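Local coordinates for protein adenylosuccinate lyase (Francisella tularensis subsp. tularensis SCHU S4, PDB 4EEI) that probably cleaves adenylosuccinate to AMP and fumarate, and the succinylaminoimidazole carboxamide ribotide (SAICAR) of the IMP pathway in the same way, in purine biosynthesis, at residues L104-R107 with D108-Y112; R163-K166 with D167-F171. One frame throughout, in Å; residues are numbered along the deposited sequence.

Contact 1. Residues L104-R107 with D108-Y112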
ATOM      1  N   LEU B 104     -19.840 -18.761   1.564  1.00 20.63           N
ATOM      2  CA  LEU B 104     -19.670 -20.198   1.375  1.00 20.51           C
ATOM      3  C   LEU B 104     -18.419 -20.492   0.537  1.00 26.76           C
ATOM      4  O   LEU B 104     -17.681 -21.436   0.826  1.00 23.36           O
ATOM      5  CB  LEU B 104     -20.913 -20.824   0.734  1.00 21.80           C
ATOM      6  CG  LEU B 104     -22.278 -20.589   1.390  1.00 24.41           C
ATOM      7  CD1 LEU B 104     -23.362 -21.367   0.668  1.00 24.73           C
ATOM      8  CD2 LEU B 104     -22.256 -20.966   2.864  1.00 25.43           C
ATOM      9  N   GLN B 105     -18.178 -19.687  -0.495  1.00 20.47           N
ATOM     10  CA  GLN B 105     -16.956 -19.835  -1.287  1.00 21.54           C
ATOM     11  C   GLN B 105     -15.715 -19.549  -0.451  1.00 19.77           C
ATOM     12  O   GLN B 105     -14.719 -20.267  -0.545  1.00 22.32           O
ATOM     13  CB  GLN B 105     -16.979 -18.900  -2.500  1.00 21.65           C
ATOM     14  CG  GLN B 105     -17.963 -19.305  -3.579  1.00 22.80           C
ATOM     15  CD  GLN B 105     -18.069 -18.260  -4.661  1.00 26.18           C
ATOM     16  OE1 GLN B 105     -18.592 -17.168  -4.430  1.00 25.59           O
ATOM     17  NE2 GLN B 105     -17.538 -18.570  -5.843  1.00 22.51           N
ATOM     18  N   ILE B 106     -15.768 -18.496   0.357  1.00 19.10           N
ATOM     19  CA  ILE B 106     -14.629 -18.159   1.207  1.00 20.63           C
ATOM     20  C   ILE B 106     -14.383 -19.274   2.235  1.00 19.77           C
ATOM     21  O   ILE B 106     -13.247 -19.652   2.507  1.00 19.89           O
ATOM     22  CB  ILE B 106     -14.827 -16.803   1.915  1.00 20.46           C
ATOM     23  CG1 ILE B 106     -14.845 -15.662   0.889  1.00 17.31           C
ATOM     24  CG2 ILE B 106     -13.718 -16.568   2.922  1.00 19.66           C
ATOM     25  CD1 ILE B 106     -15.244 -14.288   1.493  1.00 18.18           C
ATOM     26  N   ARG B 107     -15.460 -19.810   2.793  1.00 17.31           N
ATOM     27  CA  ARG B 107     -15.354 -20.893   3.763  1.00 20.64           C
ATOM     28  C   ARG B 107     -14.651 -22.107   3.174  1.00 22.73           C
ATOM     29  O   ARG B 107     -13.750 -22.698   3.793  1.00 22.19           O
ATOM     30  CB  ARG B 107     -16.763 -21.262   4.246  1.00 21.47           C
ATOM     31  CG  ARG B 107     -16.857 -22.498   5.101  1.00 26.77           C
ATOM     32  CD  ARG B 107     -17.644 -23.542   4.343  1.00 36.65           C
ATOM     33  NE  ARG B 107     -19.054 -23.563   4.682  1.00 40.55           N
ATOM     34  CZ  ARG B 107     -20.021 -23.957   3.855  1.00 40.89           C
ATOM     35  NH1 ARG B 107     -19.745 -24.335   2.615  1.00 40.46           N
ATOM     36  NH2 ARG B 107     -21.275 -23.946   4.266  1.00 39.41           N
ATOM     37  N   ASP B 108     -15.043 -22.485   1.967  1.00 21.91           N
ATOM     38  CA  ASP B 108     -14.454 -23.668   1.366  1.00 21.52           C
ATOM     39  C   ASP B 108     -13.009 -23.423   0.945  1.00 21.57           C
ATOM     40  O   ASP B 108     -12.182 -24.338   0.957  1.00 21.70           O
ATOM     41  CB  ASP B 108     -15.326 -24.158   0.209  1.00 22.67           C
ATOM     42  CG  ASP B 108     -16.688 -24.647   0.685  1.00 33.45           C
ATOM     43  OD1 ASP B 108     -16.788 -25.061   1.864  1.00 30.01           O
ATOM     44  OD2 ASP B 108     -17.651 -24.612  -0.114  1.00 34.67           O
ATOM     45  N   SER B 109     -12.710 -22.181   0.594  1.00 19.63           N
ATOM     46  CA  SER B 109     -11.351 -21.799   0.245  1.00 21.52           C
ATOM     47  C   SER B 109     -10.466 -21.822   1.493  1.00 21.63           C
ATOM     48  O   SER B 109      -9.332 -22.296   1.454  1.00 21.46           O
ATOM     49  CB  SER B 109     -11.363 -20.396  -0.371  1.00 20.61           C
ATOM     50  OG  SER B 109     -12.027 -20.408  -1.618  1.00 22.79           O
ATOM     51  N   MET B 110     -10.991 -21.300   2.598  1.00 19.51           N
ATOM     52  CA  MET B 110     -10.263 -21.309   3.866  1.00 18.92           C
ATOM     53  C   MET B 110      -9.877 -22.705   4.322  1.00 20.30           C
ATOM     54  O   MET B 110      -8.813 -22.896   4.923  1.00 22.88           O
ATOM     55  CB  MET B 110     -11.079 -20.634   4.970  1.00 18.41           C
ATOM     56  CG  MET B 110     -11.083 -19.136   4.895  1.00 24.73           C
ATOM     57  SD  MET B 110     -11.835 -18.441   6.383  1.00 29.27           S
ATOM     58  CE  MET B 110     -10.618 -18.879   7.629  1.00 21.15           C
ATOM     59  N   SER B 111     -10.745 -23.676   4.057  1.00 21.29           N
ATOM     60  CA  SER B 111     -10.478 -25.047   4.458  1.00 24.52           C
ATOM     61  C   SER B 111      -9.179 -25.540   3.837  1.00 25.89           C
ATOM     62  O   SER B 111      -8.401 -26.244   4.483  1.00 22.31           O
ATOM     63  CB  SER B 111     -11.639 -25.958   4.051  1.00 28.82           C
ATOM     64  OG  SER B 111     -12.807 -25.587   4.759  1.00 32.84           O
ATOM     65  N   TYR B 112      -8.947 -25.162   2.583  1.00 22.39           N
ATOM     66  CA  TYR B 112      -7.728 -25.572   1.885  1.00 22.79           C
ATOM     67  C   TYR B 112      -6.505 -24.804   2.397  1.00 22.11           C
ATOM     68  O   TYR B 112      -5.426 -25.380   2.555  1.00 24.33           O
ATOM     69  CB  TYR B 112      -7.868 -25.380   0.369  1.00 16.95           C
ATOM     70  CG  TYR B 112      -8.688 -26.442  -0.332  1.00 25.32           C
ATOM     71  CD1 TYR B 112      -8.166 -27.715  -0.569  1.00 26.92           C
ATOM     72  CD2 TYR B 112      -9.972 -26.173  -0.778  1.00 26.34           C
ATOM     73  CE1 TYR B 112      -8.915 -28.695  -1.214  1.00 31.79           C
ATOM     74  CE2 TYR B 112     -10.726 -27.147  -1.429  1.00 25.36           C
ATOM     75  CZ  TYR B 112     -10.192 -28.400  -1.642  1.00 32.59           C
ATOM     76  OH  TYR B 112     -10.949 -29.354  -2.290  1.00 30.01           O
TER
HETATM   77  O   HOH W   1     -13.514 -23.361   6.619  1.00 28.00           O
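Arg107 and Asp108 are neighbours on one helix; their side chains lie side by side and point the same way, and their charged ends meet in a salt bridge. Arg107 NH1 reaches Asp108 OD1 at 3.1 Å from the syn side of the carboxylate, 30° out of its plane, while OD1 lies near the guanidinium plane; the two planes are 37° apart. The arginine chain leaves with CG anti to its backbone N (chi1 171°) and then bends at chi2 and chi3, which brings one face of the guanidinium to Leu104 CA, above it toward the rim. The helical backbone bonds run from Asp108 N to Leu104 O through to Ser111 N to Arg107 O. Gln105 O is gripped twice by the same serine: Ser109 N comes to it at 3.0 Å from one face of the carbonyl plane and Ser109 OG at 2.9 Å from the other. A water donates to Arg107 O and also hydrogen-bonds Ser111 OG at 3.0 Å, bridging the turn where the helix is exposed. On the buried side Ile106 CG2 packs against Met110 CG at 4.2 Å. Helix 94-131 is a long helix of the lyase 1 helical core: Leu104 meets helix 16-33, Gln105 NE2 is hydrogen-bonded to Ile13 O of helix 8-14, and Ile106 reaches Phe317 of helix 304-333 and, with Met110, Leu222 of helix 217-244.

Contact 2. Residues R163-K166 with D167-F171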
ATOM      1  N   ARG B 163       1.460 -18.907  14.708  1.00 15.60           N
ATOM      2  CA  ARG B 163       0.703 -17.736  15.151  1.00 16.96           C
ATOM      3  C   ARG B 163      -0.351 -17.406  14.095  1.00 19.03           C
ATOM      4  O   ARG B 163      -1.489 -17.066  14.430  1.00 20.41           O
ATOM      5  CB  ARG B 163       1.627 -16.535  15.409  1.00 20.71           C
ATOM      6  CG  ARG B 163       2.466 -16.661  16.680  1.00 20.24           C
ATOM      7  CD  ARG B 163       3.185 -15.344  17.036  1.00 21.62           C
ATOM      8  NE  ARG B 163       4.280 -14.985  16.121  1.00 21.82           N
ATOM      9  CZ  ARG B 163       5.524 -15.440  16.237  1.00 21.12           C
ATOM     10  NH1 ARG B 163       5.831 -16.311  17.193  1.00 18.70           N
ATOM     11  NH2 ARG B 163       6.467 -15.037  15.397  1.00 23.23           N
ATOM     12  N   ARG B 164       0.018 -17.526  12.823  1.00 17.08           N
ATOM     13  CA  ARG B 164      -0.930 -17.250  11.739  1.00 17.19           C
ATOM     14  C   ARG B 164      -2.001 -18.334  11.667  1.00 19.09           C
ATOM     15  O   ARG B 164      -3.170 -18.046  11.389  1.00 22.32           O
ATOM     16  CB  ARG B 164      -0.204 -17.135  10.400  1.00 18.59           C
ATOM     17  CG  ARG B 164       0.885 -16.063  10.364  1.00 17.92           C
ATOM     18  CD  ARG B 164       0.318 -14.629  10.324  1.00 18.03           C
ATOM     19  NE  ARG B 164      -0.178 -14.184  11.630  1.00 17.91           N
ATOM     20  CZ  ARG B 164       0.601 -13.745  12.618  1.00 19.31           C
ATOM     21  NH1 ARG B 164       0.068 -13.380  13.776  1.00 20.78           N
ATOM     22  NH2 ARG B 164       1.916 -13.668  12.443  1.00 21.15           N
ATOM     23  N   LEU B 165      -1.611 -19.578  11.930  1.00 18.84           N
ATOM     24  CA  LEU B 165      -2.576 -20.675  11.892  1.00 20.88           C
ATOM     25  C   LEU B 165      -3.640 -20.478  12.964  1.00 21.18           C
ATOM     26  O   LEU B 165      -4.829 -20.703  12.723  1.00 22.12           O
ATOM     27  CB  LEU B 165      -1.876 -22.042  12.026  1.00 18.65           C
ATOM     28  CG  LEU B 165      -2.812 -23.254  12.037  1.00 23.05           C
ATOM     29  CD1 LEU B 165      -3.523 -23.400  10.691  1.00 24.54           C
ATOM     30  CD2 LEU B 165      -2.038 -24.520  12.369  1.00 20.27           C
ATOM     31  N   LYS B 166      -3.232 -20.042  14.153  1.00 21.53           N
ATOM     32  CA  LYS B 166      -4.219 -19.752  15.184  1.00 22.82           C
ATOM     33  C   LYS B 166      -5.152 -18.604  14.771  1.00 20.51           C
ATOM     34  O   LYS B 166      -6.356 -18.683  15.003  1.00 20.38           O
ATOM     35  CB  LYS B 166      -3.562 -19.458  16.538  1.00 25.27           C
ATOM     36  CG  LYS B 166      -4.578 -19.237  17.662  1.00 29.44           C
ATOM     37  CD  LYS B 166      -3.897 -18.803  18.950  1.00 37.58           C
ATOM     38  CE  LYS B 166      -4.918 -18.451  20.042  1.00 43.67           C
ATOM     39  NZ  LYS B 166      -5.688 -17.189  19.770  1.00 44.96           N
ATOM     40  N   ASP B 167      -4.606 -17.548  14.167  1.00 19.26           N
ATOM     41  CA  ASP B 167      -5.438 -16.441  13.668  1.00 22.06           C
ATOM     42  C   ASP B 167      -6.505 -16.976  12.707  1.00 20.16           C
ATOM     43  O   ASP B 167      -7.672 -16.586  12.786  1.00 20.41           O
ATOM     44  CB  ASP B 167      -4.599 -15.397  12.908  1.00 24.15           C
ATOM     45  CG  ASP B 167      -3.641 -14.616  13.804  1.00 31.70           C
ATOM     46  OD1 ASP B 167      -3.844 -14.608  15.038  1.00 28.96           O
ATOM     47  OD2 ASP B 167      -2.690 -13.987  13.254  1.00 32.98           O
ATOM     48  N   LEU B 168      -6.102 -17.852  11.789  1.00 17.33           N
ATOM     49  CA  LEU B 168      -7.028 -18.372  10.777  1.00 19.13           C
ATOM     50  C   LEU B 168      -8.087 -19.293  11.381  1.00 20.43           C
ATOM     51  O   LEU B 168      -9.270 -19.231  11.012  1.00 20.03           O
ATOM     52  CB  LEU B 168      -6.283 -19.105   9.653  1.00 18.47           C
ATOM     53  CG  LEU B 168      -5.604 -18.285   8.566  1.00 20.50           C
ATOM     54  CD1 LEU B 168      -5.082 -19.197   7.473  1.00 24.75           C
ATOM     55  CD2 LEU B 168      -6.570 -17.266   7.982  1.00 22.07           C
ATOM     56  N   LYS B 169      -7.667 -20.152  12.305  1.00 18.59           N
ATOM     57  CA  LYS B 169      -8.611 -21.047  12.956  1.00 20.12           C
ATOM     58  C   LYS B 169      -9.594 -20.238  13.817  1.00 21.42           C
ATOM     59  O   LYS B 169     -10.769 -20.601  13.938  1.00 23.04           O
ATOM     60  CB  LYS B 169      -7.876 -22.112  13.776  1.00 18.74           C
ATOM     61  CG  LYS B 169      -7.203 -23.193  12.909  1.00 21.54           C
ATOM     62  CD  LYS B 169      -6.567 -24.282  13.771  1.00 29.90           C
ATOM     63  CE  LYS B 169      -6.174 -25.491  12.930  1.00 37.08           C
ATOM     64  NZ  LYS B 169      -5.435 -26.534  13.698  1.00 39.51           N
ATOM     65  N   ASP B 170      -9.120 -19.143  14.406  1.00 21.07           N
ATOM     66  CA  ASP B 170     -10.010 -18.245  15.142  1.00 23.27           C
ATOM     67  C   ASP B 170     -11.046 -17.635  14.205  1.00 22.63           C
ATOM     68  O   ASP B 170     -12.226 -17.541  14.540  1.00 24.99           O
ATOM     69  CB  ASP B 170      -9.229 -17.119  15.829  1.00 26.62           C
ATOM     70  CG  ASP B 170      -8.502 -17.584  17.084  1.00 36.70           C
ATOM     71  OD1 ASP B 170      -8.849 -18.663  17.611  1.00 38.82           O
ATOM     72  OD2 ASP B 170      -7.588 -16.858  17.543  1.00 38.04           O
ATOM     73  N   PHE B 171     -10.600 -17.208  13.034  1.00 19.54           N
ATOM     74  CA  PHE B 171     -11.514 -16.594  12.071  1.00 21.59           C
ATOM     75  C   PHE B 171     -12.480 -17.647  11.567  1.00 24.90           C
ATOM     76  O   PHE B 171     -13.653 -17.370  11.342  1.00 27.52           O
ATOM     77  CB  PHE B 171     -10.752 -16.011  10.895  1.00 19.78           C
ATOM     78  CG  PHE B 171     -11.602 -15.169   9.983  1.00 22.94           C
ATOM     79  CD1 PHE B 171     -12.238 -15.729   8.883  1.00 23.11           C
ATOM     80  CD2 PHE B 171     -11.765 -13.821  10.229  1.00 20.67           C
ATOM     81  CE1 PHE B 171     -13.031 -14.935   8.036  1.00 21.18           C
ATOM     82  CE2 PHE B 171     -12.556 -13.021   9.394  1.00 21.44           C
ATOM     83  CZ  PHE B 171     -13.190 -13.579   8.301  1.00 18.70           C
TER
HETATM   84  O   HOH W   2      -4.032 -15.204  18.212  1.00 52.66           O
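Regular i to i+4 hydrogen bonds carry the helix through 163-171, from Asp167 N to Arg163 O at 3.2 Å through Asp170 N to Lys166 O at 2.9 Å. Along one flank Arg164 lies beside Asp167 and holds it side-on, with NE and NH1 both donating to the single oxygen OD2, at 3.0 Å and 2.9 Å. That oxygen sits in the guanidinium plane, yet the two nitrogens approach it from the same face of the carboxylate, whose plane is turned 32° from the guanidinium. Bends at chi2 (-73°) and chi3 (76°) curl the arginine chain so that this edge faces the aspartate one turn on. Lys166 runs out extended and turns only at its last torsion, swinging NZ across to the syn lone pair of Asp170 OD2 at 2.9 Å. A water accepts from Lys166 NZ and donates to Asp167 OD1, joining the two ion pairs. Leu165 CD1 touches the aliphatic part of Lys169 at CE, 4.1 Å away. The ion-pair network extends to the second subunit: Asp167 OD1 pairs with Lys221 of that subunit, and Arg163 and Arg164 both reach its Asp217. With OD2 bonded to Arg164 and OD1 to the neighbouring lysine, the buried Asp167 carboxylate would probably stay ionised, and this network ties helix 151-173 to the second subunit.

Overall arrangement
From the N terminus the chain first meets contact 1, within helix 94-131, and then passes through the antiparallel pair 135-140 and 143-149 before reaching contact 2 on helix 151-173. Each contact spans consecutive turns of one helix, so neither closes a long loop; they follow in series and neither encloses nor crosses the other. Their centres are 14 Å apart, and the two helices meet directly where Met110 SD packs on Phe171 CD1 at 3.7 Å. Helix 217-244 packs against both, with Leu222 touched from either contact. Contact 1 adds helices 8-14, 16-33 and 304-333, whereas contact 2 joins the second subunit, chiefly through salt bridges.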